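Local coordinates for transcription factor cep-1 (Caenorhabditis elegans, PDB 1T4W), which activates transcription by binding the same DNA consensus sequence as p53, promoting germline apoptosis after DNA damage and supporting proper meiotic chromosome segregation, at residues 86-91 with 141-146; 94-99 with 110-115; 174-177 with 183-186. All blocks are in the same frame, centred on the assembly; numbering follows the deposited sequence.

Contact 1: residues 86-91 with 141-146; sequences RSHTER and EKCLDL. With ZN (zinc ion), chain B.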
loop_
_atom_site.group_PDB
_atom_site.type_symbol
_atom_site.label_atom_id
_atom_site.label_comp_id
_atom_site.label_asym_id
_atom_site.label_seq_id
_atom_site.Cartn_x
_atom_site.Cartn_y
_atom_site.Cartn_z
ATOM N N ARG A 86 -5.202 -18.062 -8.511
ATOM C CA ARG A 86 -4.785 -19.438 -8.310
ATOM C C ARG A 86 -3.420 -19.715 -8.889
ATOM O O ARG A 86 -2.567 -20.271 -8.201
ATOM C CB ARG A 86 -5.814 -20.395 -8.935
ATOM C CG ARG A 86 -5.639 -21.872 -8.585
ATOM C CD ARG A 86 -6.347 -22.756 -9.639
ATOM N NE ARG A 86 -5.575 -22.748 -10.885
ATOM C CZ ARG A 86 -4.356 -23.275 -11.008
ATOM N NH1 ARG A 86 -3.786 -23.865 -9.965
ATOM N NH2 ARG A 86 -3.679 -23.168 -12.151
ATOM N N SER A 87 -3.185 -19.312 -10.141
ATOM C CA SER A 87 -1.896 -19.601 -10.763
ATOM C C SER A 87 -0.701 -18.877 -10.165
ATOM O O SER A 87 0.406 -19.422 -10.151
ATOM C CB SER A 87 -1.935 -19.340 -12.271
ATOM O OG SER A 87 -2.049 -17.965 -12.540
ATOM N N HIS A 88 -0.887 -17.648 -9.690
ATOM C CA HIS A 88 0.265 -16.972 -9.099
ATOM C C HIS A 88 0.492 -17.523 -7.697
ATOM O O HIS A 88 1.622 -17.556 -7.213
ATOM C CB HIS A 88 0.068 -15.453 -9.085
ATOM C CG HIS A 88 0.401 -14.803 -10.388
ATOM N ND1 HIS A 88 -0.462 -13.949 -11.041
ATOM C CD2 HIS A 88 1.493 -14.913 -11.183
ATOM C CE1 HIS A 88 0.079 -13.563 -12.186
ATOM N NE2 HIS A 88 1.266 -14.135 -12.294
ATOM N N THR A 89 -0.578 -17.979 -7.058
ATOM C CA THR A 89 -0.458 -18.550 -5.724
ATOM C C THR A 89 0.440 -19.790 -5.772
ATOM O O THR A 89 1.493 -19.836 -5.132
ATOM C CB THR A 89 -1.821 -18.980 -5.159
ATOM O OG1 THR A 89 -2.591 -17.829 -4.804
ATOM C CG2 THR A 89 -1.629 -19.849 -3.921
ATOM N N GLU A 90 0.045 -20.784 -6.560
ATOM C CA GLU A 90 0.825 -22.018 -6.627
ATOM C C GLU A 90 2.204 -21.854 -7.268
ATOM O O GLU A 90 3.103 -22.656 -7.035
ATOM C CB GLU A 90 0.019 -23.127 -7.332
ATOM C CG GLU A 90 0.060 -23.122 -8.849
ATOM C CD GLU A 90 -0.607 -24.359 -9.447
ATOM O OE1 GLU A 90 -0.451 -24.584 -10.666
ATOM O OE2 GLU A 90 -1.292 -25.099 -8.701
ATOM N N ARG A 91 2.376 -20.810 -8.063
ATOM C CA ARG A 91 3.656 -20.542 -8.707
ATOM C C ARG A 91 4.572 -19.691 -7.798
ATOM O O ARG A 91 5.726 -19.420 -8.140
ATOM C CB ARG A 91 3.398 -19.823 -10.038
ATOM C CG ARG A 91 4.555 -19.004 -10.586
ATOM C CD ARG A 91 4.136 -18.256 -11.841
ATOM N NE ARG A 91 5.193 -17.376 -12.334
ATOM C CZ ARG A 91 5.086 -16.603 -13.411
ATOM N NH1 ARG A 91 6.102 -15.833 -13.781
ATOM N NH2 ARG A 91 3.963 -16.599 -14.120
ATOM N N GLU A 141 -3.844 -6.954 -11.952
ATOM C CA GLU A 141 -5.207 -6.641 -12.335
ATOM C C GLU A 141 -5.729 -7.618 -13.391
ATOM O O GLU A 141 -6.847 -8.116 -13.295
ATOM C CB GLU A 141 -5.247 -5.211 -12.897
ATOM C CG GLU A 141 -6.612 -4.559 -12.886
ATOM C CD GLU A 141 -6.547 -3.151 -13.427
ATOM O OE1 GLU A 141 -6.533 -2.988 -14.668
ATOM O OE2 GLU A 141 -6.481 -2.215 -12.608
ATOM N N LYS A 142 -4.906 -7.887 -14.400
ATOM C CA LYS A 142 -5.296 -8.768 -15.487
ATOM C C LYS A 142 -5.808 -10.128 -14.997
ATOM O O LYS A 142 -6.672 -10.730 -15.627
ATOM C CB LYS A 142 -4.105 -8.948 -16.430
ATOM C CG LYS A 142 -4.441 -9.566 -17.760
ATOM C CD LYS A 142 -3.202 -9.657 -18.647
ATOM C CE LYS A 142 -3.550 -10.234 -20.017
ATOM N NZ LYS A 142 -2.357 -10.372 -20.904
ATOM N N CYS A 143 -5.287 -10.595 -13.863
ATOM C CA CYS A 143 -5.675 -11.888 -13.284
ATOM C C CYS A 143 -7.059 -11.958 -12.657
ATOM O O CYS A 143 -7.638 -13.043 -12.546
ATOM C CB CYS A 143 -4.681 -12.295 -12.196
ATOM S SG CYS A 143 -3.024 -12.436 -12.785
ATOM N N LEU A 144 -7.586 -10.817 -12.238
ATOM C CA LEU A 144 -8.865 -10.786 -11.537
ATOM C C LEU A 144 -10.154 -10.935 -12.337
ATOM O O LEU A 144 -10.183 -10.723 -13.548
ATOM C CB LEU A 144 -8.943 -9.510 -10.694
ATOM C CG LEU A 144 -7.708 -9.152 -9.856
ATOM C CD1 LEU A 144 -8.149 -8.169 -8.794
ATOM C CD2 LEU A 144 -7.083 -10.381 -9.190
ATOM N N ASP A 145 -11.221 -11.305 -11.630
ATOM C CA ASP A 145 -12.546 -11.468 -12.225
ATOM C C ASP A 145 -13.109 -10.076 -12.482
ATOM O O ASP A 145 -12.922 -9.173 -11.665
ATOM C CB ASP A 145 -13.473 -12.205 -11.264
ATOM C CG ASP A 145 -12.716 -13.041 -10.257
ATOM O OD1 ASP A 145 -11.821 -13.812 -10.673
ATOM O OD2 ASP A 145 -13.020 -12.929 -9.049
ATOM N N LEU A 146 -13.807 -9.907 -13.601
ATOM C CA LEU A 146 -14.374 -8.607 -13.959
ATOM C C LEU A 146 -14.883 -7.793 -12.770
ATOM O O LEU A 146 -14.554 -6.612 -12.640
ATOM C CB LEU A 146 -15.507 -8.776 -14.977
ATOM C CG LEU A 146 -16.146 -7.476 -15.490
ATOM C CD1 LEU A 146 -15.063 -6.537 -16.013
ATOM C CD2 LEU A 146 -17.163 -7.791 -16.588
HETATM ZN ZN ZN B . -2.332 -13.471 -10.738
#

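Contact 2: residues 94-99 with 110-115; sequences HFPFDS and FSYSAE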
loop_
_atom_site.group_PDB
_atom_site.type_symbol
_atom_site.label_atom_id
_atom_site.label_comp_id
_atom_site.label_asym_id
_atom_site.label_seq_id
_atom_site.Cartn_x
_atom_site.Cartn_y
_atom_site.Cartn_z
ATOM N N HIS A 94 7.790 -17.281 -2.556
ATOM C CA HIS A 94 8.031 -16.416 -1.405
ATOM C C HIS A 94 6.956 -16.747 -0.386
ATOM O O HIS A 94 5.771 -16.771 -0.713
ATOM C CB HIS A 94 7.918 -14.938 -1.784
ATOM C CG HIS A 94 9.001 -14.461 -2.695
ATOM N ND1 HIS A 94 10.333 -14.488 -2.343
ATOM C CD2 HIS A 94 8.951 -13.950 -3.948
ATOM C CE1 HIS A 94 11.058 -14.011 -3.340
ATOM N NE2 HIS A 94 10.244 -13.679 -4.327
ATOM N N PHE A 95 7.362 -17.014 0.845
ATOM C CA PHE A 95 6.399 -17.342 1.885
ATOM C C PHE A 95 5.879 -16.060 2.542
ATOM O O PHE A 95 6.648 -15.133 2.769
ATOM C CB PHE A 95 7.051 -18.229 2.947
ATOM C CG PHE A 95 6.102 -18.663 4.011
ATOM C CD1 PHE A 95 5.210 -19.700 3.775
ATOM C CD2 PHE A 95 6.042 -17.985 5.220
ATOM C CE1 PHE A 95 4.263 -20.058 4.734
ATOM C CE2 PHE A 95 5.099 -18.331 6.190
ATOM C CZ PHE A 95 4.206 -19.369 5.946
ATOM N N PRO A 96 4.562 -15.970 2.811
ATOM C CA PRO A 96 3.492 -16.951 2.553
ATOM C C PRO A 96 3.135 -16.924 1.063
ATOM O O PRO A 96 3.028 -15.858 0.466
ATOM C CB PRO A 96 2.358 -16.459 3.443
ATOM C CG PRO A 96 2.554 -14.979 3.420
ATOM C CD PRO A 96 4.043 -14.825 3.577
ATOM N N PHE A 97 2.954 -18.096 0.471
ATOM C CA PHE A 97 2.686 -18.194 -0.958
ATOM C C PHE A 97 1.406 -17.556 -1.464
ATOM O O PHE A 97 1.330 -17.150 -2.630
ATOM C CB PHE A 97 2.735 -19.657 -1.383
ATOM C CG PHE A 97 3.996 -20.357 -0.965
ATOM C CD1 PHE A 97 5.235 -19.925 -1.439
ATOM C CD2 PHE A 97 3.953 -21.426 -0.073
ATOM C CE1 PHE A 97 6.409 -20.541 -1.030
ATOM C CE2 PHE A 97 5.123 -22.051 0.342
ATOM C CZ PHE A 97 6.353 -21.608 -0.137
ATOM N N ASP A 98 0.406 -17.447 -0.604
ATOM C CA ASP A 98 -0.853 -16.866 -1.051
ATOM C C ASP A 98 -0.980 -15.357 -0.825
ATOM O O ASP A 98 -2.038 -14.788 -1.105
ATOM C CB ASP A 98 -2.023 -17.597 -0.388
ATOM C CG ASP A 98 -1.960 -17.528 1.110
ATOM O OD1 ASP A 98 -0.924 -17.064 1.621
ATOM O OD2 ASP A 98 -2.931 -17.932 1.779
ATOM N N SER A 99 0.071 -14.696 -0.320
ATOM C CA SER A 99 -0.045 -13.249 -0.111
ATOM C C SER A 99 0.070 -12.542 -1.462
ATOM O O SER A 99 0.915 -12.888 -2.290
ATOM C CB SER A 99 1.047 -12.733 0.820
ATOM O OG SER A 99 0.832 -11.361 1.106
ATOM N N PHE A 110 10.155 -7.074 10.657
ATOM C CA PHE A 110 8.714 -7.230 10.421
ATOM C C PHE A 110 8.289 -8.674 10.617
ATOM O O PHE A 110 9.127 -9.573 10.641
ATOM C CB PHE A 110 8.338 -6.777 8.993
ATOM C CG PHE A 110 8.960 -7.618 7.905
ATOM C CD1 PHE A 110 8.328 -8.782 7.449
ATOM C CD2 PHE A 110 10.186 -7.252 7.346
ATOM C CE1 PHE A 110 8.910 -9.572 6.440
ATOM C CE2 PHE A 110 10.778 -8.027 6.345
ATOM C CZ PHE A 110 10.139 -9.191 5.887
ATOM N N SER A 111 6.985 -8.870 10.788
ATOM C CA SER A 111 6.377 -10.185 10.941
ATOM C C SER A 111 5.129 -10.154 10.058
ATOM O O SER A 111 4.707 -9.093 9.605
ATOM C CB SER A 111 5.953 -10.451 12.386
ATOM O OG SER A 111 4.923 -9.552 12.781
ATOM N N TYR A 112 4.533 -11.315 9.846
ATOM C CA TYR A 112 3.357 -11.432 9.011
ATOM C C TYR A 112 2.278 -12.276 9.670
ATOM O O TYR A 112 2.564 -13.169 10.468
ATOM C CB TYR A 112 3.731 -12.070 7.663
ATOM C CG TYR A 112 2.542 -12.306 6.743
ATOM C CD1 TYR A 112 1.843 -13.511 6.772
ATOM C CD2 TYR A 112 2.088 -11.297 5.881
ATOM C CE1 TYR A 112 0.719 -13.719 5.970
ATOM C CE2 TYR A 112 0.970 -11.488 5.078
ATOM C CZ TYR A 112 0.290 -12.707 5.130
ATOM O OH TYR A 112 -0.819 -12.911 4.349
ATOM N N SER A 113 1.030 -11.954 9.339
ATOM C CA SER A 113 -0.130 -12.695 9.804
ATOM C C SER A 113 -1.305 -12.378 8.889
ATOM O O SER A 113 -1.394 -11.281 8.330
ATOM C CB SER A 113 -0.519 -12.317 11.225
ATOM O OG SER A 113 -1.753 -12.948 11.532
ATOM N N ALA A 114 -2.218 -13.330 8.750
ATOM C CA ALA A 114 -3.389 -13.125 7.917
ATOM C C ALA A 114 -4.634 -13.159 8.786
ATOM O O ALA A 114 -5.743 -12.893 8.311
ATOM C CB ALA A 114 -3.466 -14.191 6.851
ATOM N N GLU A 115 -4.437 -13.464 10.067
ATOM C CA GLU A 115 -5.528 -13.544 11.040
ATOM C C GLU A 115 -6.616 -12.505 10.787
ATOM O O GLU A 115 -7.777 -12.857 10.618
ATOM C CB GLU A 115 -4.999 -13.355 12.467
ATOM C CG GLU A 115 -3.762 -14.162 12.818
ATOM C CD GLU A 115 -3.973 -15.665 12.742
ATOM O OE1 GLU A 115 -4.248 -16.180 11.633
ATOM O OE2 GLU A 115 -3.856 -16.330 13.797
HETATM O O HOH W 1 -1.702 -15.429 3.729
#

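Contact 3: residues 174-177 with 183-186; sequences QVRI and RDWK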
loop_
_atom_site.group_PDB
_atom_site.type_symbol
_atom_site.label_atom_id
_atom_site.label_comp_id
_atom_site.label_asym_id
_atom_site.label_seq_id
_atom_site.Cartn_x
_atom_site.Cartn_y
_atom_site.Cartn_z
ATOM N N GLN A 174 -5.426 4.713 -4.792
ATOM C CA GLN A 174 -5.596 3.723 -5.838
ATOM C C GLN A 174 -4.265 3.201 -6.329
ATOM O O GLN A 174 -3.371 3.970 -6.678
ATOM C CB GLN A 174 -6.386 4.274 -7.047
ATOM C CG GLN A 174 -6.344 3.324 -8.253
ATOM C CD GLN A 174 -6.988 3.925 -9.486
ATOM O OE1 GLN A 174 -8.186 4.134 -9.492
ATOM N NE2 GLN A 174 -6.189 4.228 -10.529
ATOM N N VAL A 175 -4.162 1.879 -6.350
ATOM C CA VAL A 175 -2.992 1.196 -6.840
ATOM C C VAL A 175 -3.447 0.305 -7.997
ATOM O O VAL A 175 -4.422 -0.464 -7.880
ATOM C CB VAL A 175 -2.357 0.313 -5.743
ATOM C CG1 VAL A 175 -1.265 -0.554 -6.349
ATOM C CG2 VAL A 175 -1.783 1.182 -4.632
ATOM N N ARG A 176 -2.771 0.417 -9.131
ATOM C CA ARG A 176 -3.115 -0.442 -10.253
ATOM C C ARG A 176 -1.873 -1.195 -10.687
ATOM O O ARG A 176 -0.810 -0.605 -10.831
ATOM C CB ARG A 176 -3.690 0.373 -11.423
ATOM C CG ARG A 176 -5.111 0.838 -11.197
ATOM C CD ARG A 176 -5.706 1.412 -12.490
ATOM N NE ARG A 176 -5.910 0.358 -13.480
ATOM C CZ ARG A 176 -5.979 0.561 -14.787
ATOM N NH1 ARG A 176 -5.858 1.786 -15.278
ATOM N NH2 ARG A 176 -6.182 -0.461 -15.601
ATOM N N ILE A 177 -2.008 -2.505 -10.865
ATOM C CA ILE A 177 -0.898 -3.345 -11.279
ATOM C C ILE A 177 -1.227 -3.711 -12.726
ATOM O O ILE A 177 -2.089 -4.550 -13.000
ATOM C CB ILE A 177 -0.786 -4.578 -10.358
ATOM C CG1 ILE A 177 -0.579 -4.113 -8.905
ATOM C CG2 ILE A 177 0.418 -5.420 -10.770
ATOM C CD1 ILE A 177 -1.493 -4.766 -7.918
ATOM N N ARG A 183 1.553 4.387 -19.541
ATOM C CA ARG A 183 0.383 4.683 -20.362
ATOM C C ARG A 183 -0.750 5.173 -19.449
ATOM O O ARG A 183 -1.308 6.258 -19.649
ATOM C CB ARG A 183 -0.099 3.436 -21.113
ATOM C CG ARG A 183 -1.509 3.568 -21.718
ATOM C CD ARG A 183 -1.994 2.243 -22.289
ATOM N NE ARG A 183 -1.061 1.710 -23.284
ATOM C CZ ARG A 183 -1.094 0.459 -23.744
ATOM N NH1 ARG A 183 -0.220 0.053 -24.653
ATOM N NH2 ARG A 183 -1.999 -0.395 -23.292
ATOM N N ASP A 184 -1.061 4.382 -18.426
ATOM C CA ASP A 184 -2.145 4.718 -17.514
ATOM C C ASP A 184 -1.877 5.999 -16.717
ATOM O O ASP A 184 -2.775 6.824 -16.524
ATOM C CB ASP A 184 -2.422 3.527 -16.589
ATOM C CG ASP A 184 -2.946 2.307 -17.358
ATOM O OD1 ASP A 184 -3.895 2.487 -18.127
ATOM O OD2 ASP A 184 -2.423 1.186 -17.196
ATOM N N TRP A 185 -0.644 6.155 -16.256
ATOM C CA TRP A 185 -0.241 7.356 -15.527
ATOM C C TRP A 185 -0.430 8.589 -16.421
ATOM O O TRP A 185 -0.958 9.621 -15.978
ATOM C CB TRP A 185 1.237 7.269 -15.144
ATOM C CG TRP A 185 1.872 8.606 -14.764
ATOM C CD1 TRP A 185 1.780 9.246 -13.557
ATOM C CD2 TRP A 185 2.755 9.406 -15.573
ATOM N NE1 TRP A 185 2.557 10.386 -13.562
ATOM C CE2 TRP A 185 3.164 10.507 -14.785
ATOM C CE3 TRP A 185 3.242 9.295 -16.884
ATOM C CZ2 TRP A 185 4.039 11.495 -15.264
ATOM C CZ3 TRP A 185 4.115 10.281 -17.364
ATOM C CH2 TRP A 185 4.503 11.366 -16.554
ATOM N N LYS A 186 0.014 8.496 -17.673
ATOM C CA LYS A 186 -0.099 9.641 -18.574
ATOM C C LYS A 186 -1.552 9.996 -18.859
ATOM O O LYS A 186 -1.925 11.189 -18.882
ATOM C CB LYS A 186 0.662 9.379 -19.875
ATOM C CG LYS A 186 0.536 10.473 -20.956
ATOM C CD LYS A 186 0.941 11.878 -20.467
ATOM C CE LYS A 186 2.389 11.988 -20.033
ATOM N NZ LYS A 186 2.857 13.444 -20.137
#

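Contact 1: residues 86-91 with 141-146
His-88 and Cys-143 come from two separate segments to meet at a zinc ion. The imidazole binds it through ND1, at 2.0 Å from the zinc, and the thiolate through Cys-143 SG, at 2.4 Å. The ND1-zinc-SG angle, about 104°, is close to that expected of a tetrahedral centre. Sharing the metal brings the sulfur to the edge of the His-88 ring, in its plane, where SG stands 3.4 Å from CE1 and the line to the ring centroid lies 81° off the normal. The sulfur therefore faces the rim of the imidazole. The alpha carbons stay 8.9 Å apart, and the metal fills the gap between the two side chains. His-88 CG and Cys-143 SG each lie anti to their own carbonyl carbon, beside the backbone nitrogen, which directs both side chains at the metal. Cys-85 and Cys-139 complete the set of three cysteines and one histidine. This is the zinc site of p53-family DNA-binding domains, in which one ion joins two long loops that lie far apart in sequence. Cys-85 stands just before helix 86-90 and His-88 within it; Cys-143 belongs to the 3-10 turn 141-143, with Cys-139 shortly ahead of it, and in that turn Leu-144 N bonds to Glu-141 O. Within the helix, Arg-86 NH1 makes a salt bridge with Glu-90 OE2, 3.1 Å away.

Contact 2: residues 94-99 with 110-115
Pro-96 sets CG over one face of the Tyr-112 ring, displaced from the centre toward the rim. The closest approach is Pro-96 CG to Tyr-112 CE1, 3.4 Å, and CG lies 3.7 Å from the ring centroid, 24° off the normal: a CH-pi contact. The peptide before Pro-96 is cis, and the Phe-95 ring packs a face against Pro-96 CB, giving the proline aromatic neighbours from both segments. With CG anti to the backbone nitrogen (chi1 177°), Tyr-112 extends across to the type I turn of residues 96-99. Its hydroxyl ends 4.0 Å from Ser-99 OG, too far for a direct bond, but the two are linked through Ser-118, whose OG bonds to both, while Ser-99 OG also bonds to Phe-101 O. A water adds a second bridge, 2.7 Å from Tyr-112 OH and 2.8 Å from Asp-98 OD1, to which it donates. At the edge of the beta sandwich of the p53-like DNA-binding domain, the contact thus joins the loop between helix 86-90 and strand 101-104 to strand 109-113, an outermost strand of the larger sheet, with Phe-120 of the adjoining strand 119-123 touching both Tyr-112 and Ser-99.

Contact 3: residues 174-177 with 183-186
Arg-176 NH1 and Asp-184 OD1 form a long salt bridge at 3.5 Å, the one polar link between strand segment 174-177 and helix segment 183-186. The two side chains meet at about a right angle, and the guanidinium and carboxylate planes are turned 48° apart, so the groups do not form the coplanar, two-pronged pairing that an arginine and an acid can adopt. Instead a single nitrogen approaches the acid: NH1 is 3.6 Å from Asp-184 CG and 4.0 Å from OD2, so it favours OD1. A bend at the third torsion of Arg-176 (chi3 69°) turns the guanidinium out of the line of its extended aliphatic part. At its other terminal nitrogen, NH2, the same group makes a salt bridge with Glu-141, so that the arginine is held between two acids, an arrangement that would be expected to favour its positive charge and limit its rotation. Trp-32 of strand 29-33 touches both Arg-176 and Asp-184, adding an apolar neighbour to an otherwise electrostatic contact. The alpha carbons of the two residues stay 9.0 Å apart, and the long arginine side chain spans most of that gap. A last sheet strand running into a C-terminal helix, with an acid of that helix paired to an arginine of the strand, is consistent with the loop-sheet-helix motif that p53 uses to place its helix in the DNA major groove.

Overall arrangement
Contact 1, which holds two of the zinc ligands, touches each of the other two. Thr-89, on its helix, packs against Phe-97 and Asp-98 of contact 2, with Thr-89 O 4.0 Å from Phe-97 CB. From its second segment, Glu-141 OE1 reaches Arg-176 NH2 of contact 3 in a 2.7 Å salt bridge, backed by a probable backbone bond from Glu-141 to Ile-177. Contacts 2 and 3 do not touch; their centres are about 26 Å apart, although both reach the same sheet. From the zinc the nearest side-chain atoms lie about 12 Å away for Ser-99 and about 14 Å for Arg-176. In sequence, contact 2 is nested within the loop that contact 1 closes, and contact 3 follows.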